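PDB 3M9V: FAD-dependent oxidoreductase, which belongs to the acyl-CoA dehydrogenase family, takes part in the biosynthesis of the sugar D-kijanose, and binds dTDP. Local coordinates for residues G255-S260 / R338-A343; Q387-A390 / D396-S399. All coordinates share one frame; numbering follows the deposited sequence.

Contact 1 sets the dTDP-binding helix segment 255-260 against 338-343, and contact 2 closes the 387-390 loop onto 396-399 of helix 391-402. Their centres lie about 10 Å apart, joined chiefly by Gln-341, whose OE1 is 2.9 Å from Tyr-389 N and whose NE2 is 2.9 Å from Pro-388 O, both probable hydrogen bonds. Arg-338 CD also packs on Leu-398 CD2. Contact 1 touches the nucleotide directly, whereas in contact 2 the nearest atoms of the Tyr-389 side chain are about 9 Å from it and about 5 Å from the side chain of Gln-256. Gln-387 of contact 2 belongs to the FMN site, though no FMN is modelled in this chain.

Contact 1. Residues G255-S260 / R338-A343; sequences GQTVSS and RHFQCA. With TYD (thymidine-5'-diphosphate), chain B.
In the helical C-terminal domain of the acyl-CoA dehydrogenase fold, Phe-340 of helix 329-362 reaches across to Thr-257 and Ser-260 of helix 253-260, whose far side carries dTDP. The two helix segments run at 45° with their axes 10.3 Å apart, and the Phe-340 ring spans the distance. Its CG stands anti to the backbone N (chi1 -178°), which carries the ring outward until CZ lies 3.6 Å from Ser-260 CB. Thr-257 slides past in the opposite sense, its CG2 4.0 Å from Phe-340 CB, while its OG1 turns back to bond the carbonyl of Leu-253. Gln-341 NE2 sits over one face of the phenyl ring, near its rim.

On the nucleotide side, the extended chain of Gln-256 puts NE2 2.9 Å from O2B of the beta phosphate, in a nearly straight bond (165°). With an alanine here, O2B would probably lose this N-H donor and a gap would open beside the diphosphate. Arg-332 and Glu-115 also bond dTDP. Ser-259 OG lies 2.7 Å from O2A of the alpha phosphate, but Gly-255 O competes for the same proton. Gly-255 itself lets the sugar come close: its CA is 3.4 Å from O4' of dTDP, and a beta carbon there would lie only about 2.5 Å from that oxygen.

Contact 2. Residues Q387-A390 / D396-S399; sequences QPYA and DFLS
Tyr-389 and Phe-397 carry this small surface contact, a meeting of two aromatic side chains between the loop before helix 391-402 and the helix itself. The tight part is narrow. Tyr-389 CE2 comes down over one face of the Phe-397 ring, off its middle, and lies 3.7 Å from CG; the neighbouring CD2 of Tyr-389 rests 4.0 Å from Phe-397 CB. The side chains cross at about a right angle and the ring planes are inclined by 44°, with centroids 5.4 Å apart, an oblique pairing. On the helix, chi1 of Phe-397 is 173°, with CG beside the carbonyl carbon, and the ring extends toward the loop, where Met-337 and Gln-341 of helix 329-362 also touch it. Pro-388 CB lies over one face of the tyrosine ring, and the peptide bond before Pro-388 is modelled cis.

The rest is looser. Both residues remain partly exposed, only 90 Å² is buried between the segments, and Gln-387, an FMN-site residue, is exposed. Away from the ring pair the helix turns to other subunits: Leu-398 packs on Ala-298 of the second subunit, and Asp-396 OD2 bonds Gln-290 of the third. Lys-344 NZ holds the carbonyl of Tyr-389, and Ala-390 takes the N-cap position of helix 391-402, so the ring pair ties the loop to the helix it leads into, the last modelled helix of this acyl-CoA dehydrogenase-family chain.

Contact 1. Residues G255-S260 / R338-A343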
# COMPACT_ATOMS: atom_id res chain seq x y z
N GLY A 255 13.78 19.68 -23.39
CA GLY A 255 12.88 19.50 -24.52
C GLY A 255 12.05 18.24 -24.36
O GLY A 255 10.86 18.21 -24.71
N GLN A 256 12.66 17.18 -23.83
CA GLN A 256 11.89 15.96 -23.60
C GLN A 256 10.82 16.16 -22.54
O GLN A 256 9.78 15.48 -22.54
CB GLN A 256 12.82 14.83 -23.19
CG GLN A 256 13.70 14.44 -24.35
CD GLN A 256 14.86 13.61 -23.89
OE1 GLN A 256 14.82 12.97 -22.84
NE2 GLN A 256 15.93 13.63 -24.66
N THR A 257 11.07 17.10 -21.64
CA THR A 257 10.08 17.36 -20.61
C THR A 257 8.92 18.12 -21.24
O THR A 257 7.74 17.76 -21.09
CB THR A 257 10.72 18.10 -19.42
OG1 THR A 257 11.69 17.24 -18.82
CG2 THR A 257 9.63 18.45 -18.40
N VAL A 258 9.25 19.20 -21.94
CA VAL A 258 8.24 19.99 -22.61
C VAL A 258 7.39 19.07 -23.50
O VAL A 258 6.16 19.16 -23.53
CB VAL A 258 8.86 21.19 -23.38
CG1 VAL A 258 7.81 21.89 -24.24
CG2 VAL A 258 9.46 22.24 -22.41
N SER A 259 8.06 18.17 -24.23
CA SER A 259 7.36 17.23 -25.09
C SER A 259 6.34 16.31 -24.43
O SER A 259 5.46 15.83 -25.14
CB SER A 259 8.37 16.27 -25.75
OG SER A 259 9.09 17.03 -26.69
N SER A 260 6.49 15.98 -23.14
CA SER A 260 5.70 14.89 -22.59
C SER A 260 4.99 15.17 -21.28
O SER A 260 4.04 14.45 -20.95
CB SER A 260 6.61 13.69 -22.31
OG SER A 260 6.91 13.08 -23.56
N ARG A 338 13.62 15.93 -13.45
CA ARG A 338 13.39 15.47 -12.08
C ARG A 338 11.98 15.84 -11.59
O ARG A 338 11.30 14.98 -11.05
CB ARG A 338 14.43 16.11 -11.16
CG ARG A 338 14.24 15.72 -9.68
CD ARG A 338 14.94 14.39 -9.42
NE ARG A 338 15.21 14.05 -8.02
CZ ARG A 338 16.29 14.44 -7.34
NH1 ARG A 338 17.19 15.22 -7.90
NH2 ARG A 338 16.46 14.05 -6.08
N HIS A 339 11.53 17.08 -11.74
CA HIS A 339 10.13 17.36 -11.48
C HIS A 339 9.18 16.44 -12.25
O HIS A 339 8.26 15.93 -11.62
CB HIS A 339 9.71 18.79 -11.84
CG HIS A 339 10.18 19.82 -10.86
ND1 HIS A 339 9.51 20.11 -9.69
CD2 HIS A 339 11.27 20.64 -10.88
CE1 HIS A 339 10.13 21.09 -9.05
NE2 HIS A 339 11.22 21.41 -9.74
N PHE A 340 9.39 16.27 -13.56
CA PHE A 340 8.58 15.40 -14.42
C PHE A 340 8.58 13.98 -13.84
O PHE A 340 7.53 13.38 -13.60
CB PHE A 340 9.11 15.44 -15.87
CG PHE A 340 8.35 14.62 -16.89
CD1 PHE A 340 7.07 14.09 -16.65
CD2 PHE A 340 8.94 14.35 -18.12
CE1 PHE A 340 6.39 13.34 -17.63
CE2 PHE A 340 8.31 13.54 -19.09
CZ PHE A 340 7.01 13.04 -18.84
N GLN A 341 9.77 13.41 -13.67
CA GLN A 341 9.78 12.01 -13.25
C GLN A 341 9.28 11.69 -11.83
O GLN A 341 8.69 10.64 -11.60
CB GLN A 341 11.12 11.34 -13.56
CG GLN A 341 11.48 11.52 -15.05
CD GLN A 341 10.53 10.75 -15.96
OE1 GLN A 341 10.18 9.60 -15.67
NE2 GLN A 341 10.14 11.36 -17.08
N CYS A 342 9.53 12.58 -10.87
CA CYS A 342 9.01 12.40 -9.52
C CYS A 342 7.48 12.33 -9.61
O CYS A 342 6.87 11.44 -9.03
CB CYS A 342 9.38 13.61 -8.64
SG CYS A 342 11.07 13.41 -8.07
N ALA A 343 6.91 13.29 -10.32
CA ALA A 343 5.44 13.38 -10.44
C ALA A 343 4.84 12.22 -11.24
O ALA A 343 3.78 11.71 -10.89
CB ALA A 343 5.00 14.72 -11.06
PA TYD B . 12.28 16.08 -28.08
O1A TYD B . 12.13 15.52 -29.48
O2A TYD B . 11.39 15.59 -26.95
O3A TYD B . 13.81 15.97 -27.63
PB TYD B . 14.73 14.90 -28.40
O1B TYD B . 13.82 13.70 -28.55
O2B TYD B . 15.80 14.73 -27.34
O3B TYD B . 15.12 15.64 -29.66
O5' TYD B . 12.27 17.69 -28.09
C5' TYD B . 13.29 18.47 -28.71
C4' TYD B . 12.48 19.74 -28.93
O4' TYD B . 12.22 20.39 -27.69
C3' TYD B . 13.13 20.77 -29.83
O3' TYD B . 12.24 20.76 -30.95
C2' TYD B . 12.90 22.10 -29.12
C1' TYD B . 12.10 21.80 -27.86
N1 TYD B . 12.70 22.46 -26.69
C2 TYD B . 11.96 23.22 -25.88
O2 TYD B . 10.74 23.37 -26.13
N3 TYD B . 12.54 23.82 -24.82
C4 TYD B . 13.86 23.65 -24.55
O4 TYD B . 14.36 24.22 -23.56
C5 TYD B . 14.64 22.88 -25.39
C5M TYD B . 16.11 22.64 -25.19
C6 TYD B . 14.01 22.28 -26.47

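Contact 2. Residues Q387-A390 / D396-S399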
# COMPACT_ATOMS: atom_id res chain seq x y z
N GLN A 387 7.38 6.33 -22.44
CA GLN A 387 8.71 6.78 -22.09
C GLN A 387 8.69 8.27 -22.41
O GLN A 387 7.97 8.68 -23.31
CB GLN A 387 9.75 6.04 -22.95
CG GLN A 387 10.23 4.68 -22.36
CD GLN A 387 10.84 4.83 -20.96
OE1 GLN A 387 10.75 5.89 -20.35
NE2 GLN A 387 11.46 3.76 -20.44
N PRO A 388 9.45 9.09 -21.67
CA PRO A 388 10.29 8.70 -20.55
C PRO A 388 9.61 8.89 -19.20
O PRO A 388 8.75 9.76 -19.09
CB PRO A 388 11.47 9.68 -20.69
CG PRO A 388 10.88 10.91 -21.32
CD PRO A 388 9.60 10.52 -22.01
N TYR A 389 9.96 8.11 -18.18
CA TYR A 389 10.57 6.80 -18.33
C TYR A 389 9.56 5.80 -17.78
O TYR A 389 8.80 6.11 -16.85
CB TYR A 389 11.84 6.71 -17.48
CG TYR A 389 12.89 7.69 -17.93
CD1 TYR A 389 13.50 7.61 -19.19
CD2 TYR A 389 13.27 8.73 -17.09
CE1 TYR A 389 14.45 8.55 -19.60
CE2 TYR A 389 14.21 9.64 -17.48
CZ TYR A 389 14.80 9.56 -18.72
OH TYR A 389 15.72 10.57 -18.96
N ALA A 390 9.56 4.59 -18.31
CA ALA A 390 8.81 3.52 -17.68
C ALA A 390 9.42 3.22 -16.30
O ALA A 390 10.60 3.54 -16.08
CB ALA A 390 8.83 2.27 -18.57
N ASP A 396 16.17 3.99 -12.15
CA ASP A 396 17.62 4.22 -12.35
C ASP A 396 17.91 5.71 -12.49
O ASP A 396 18.91 6.18 -11.96
CB ASP A 396 18.15 3.62 -13.67
CG ASP A 396 18.22 2.11 -13.65
OD1 ASP A 396 18.26 1.50 -12.56
OD2 ASP A 396 18.18 1.55 -14.76
N PHE A 397 17.06 6.45 -13.20
CA PHE A 397 17.22 7.90 -13.33
C PHE A 397 17.15 8.63 -11.98
O PHE A 397 18.05 9.40 -11.61
CB PHE A 397 16.15 8.49 -14.28
CG PHE A 397 16.16 10.00 -14.32
CD1 PHE A 397 17.17 10.68 -14.99
CD2 PHE A 397 15.19 10.74 -13.67
CE1 PHE A 397 17.20 12.07 -15.00
CE2 PHE A 397 15.20 12.13 -13.67
CZ PHE A 397 16.21 12.79 -14.34
N LEU A 398 16.03 8.42 -11.28
CA LEU A 398 15.86 9.04 -9.97
C LEU A 398 16.93 8.68 -8.94
O LEU A 398 17.38 9.56 -8.22
CB LEU A 398 14.48 8.80 -9.35
CG LEU A 398 13.36 9.45 -10.18
CD1 LEU A 398 11.99 8.97 -9.70
CD2 LEU A 398 13.36 10.95 -10.15
N SER A 399 17.30 7.41 -8.80
CA SER A 399 18.29 7.13 -7.77
C SER A 399 19.65 7.68 -8.19
O SER A 399 20.43 8.09 -7.33
CB SER A 399 18.38 5.64 -7.47
OG SER A 399 18.68 4.97 -8.68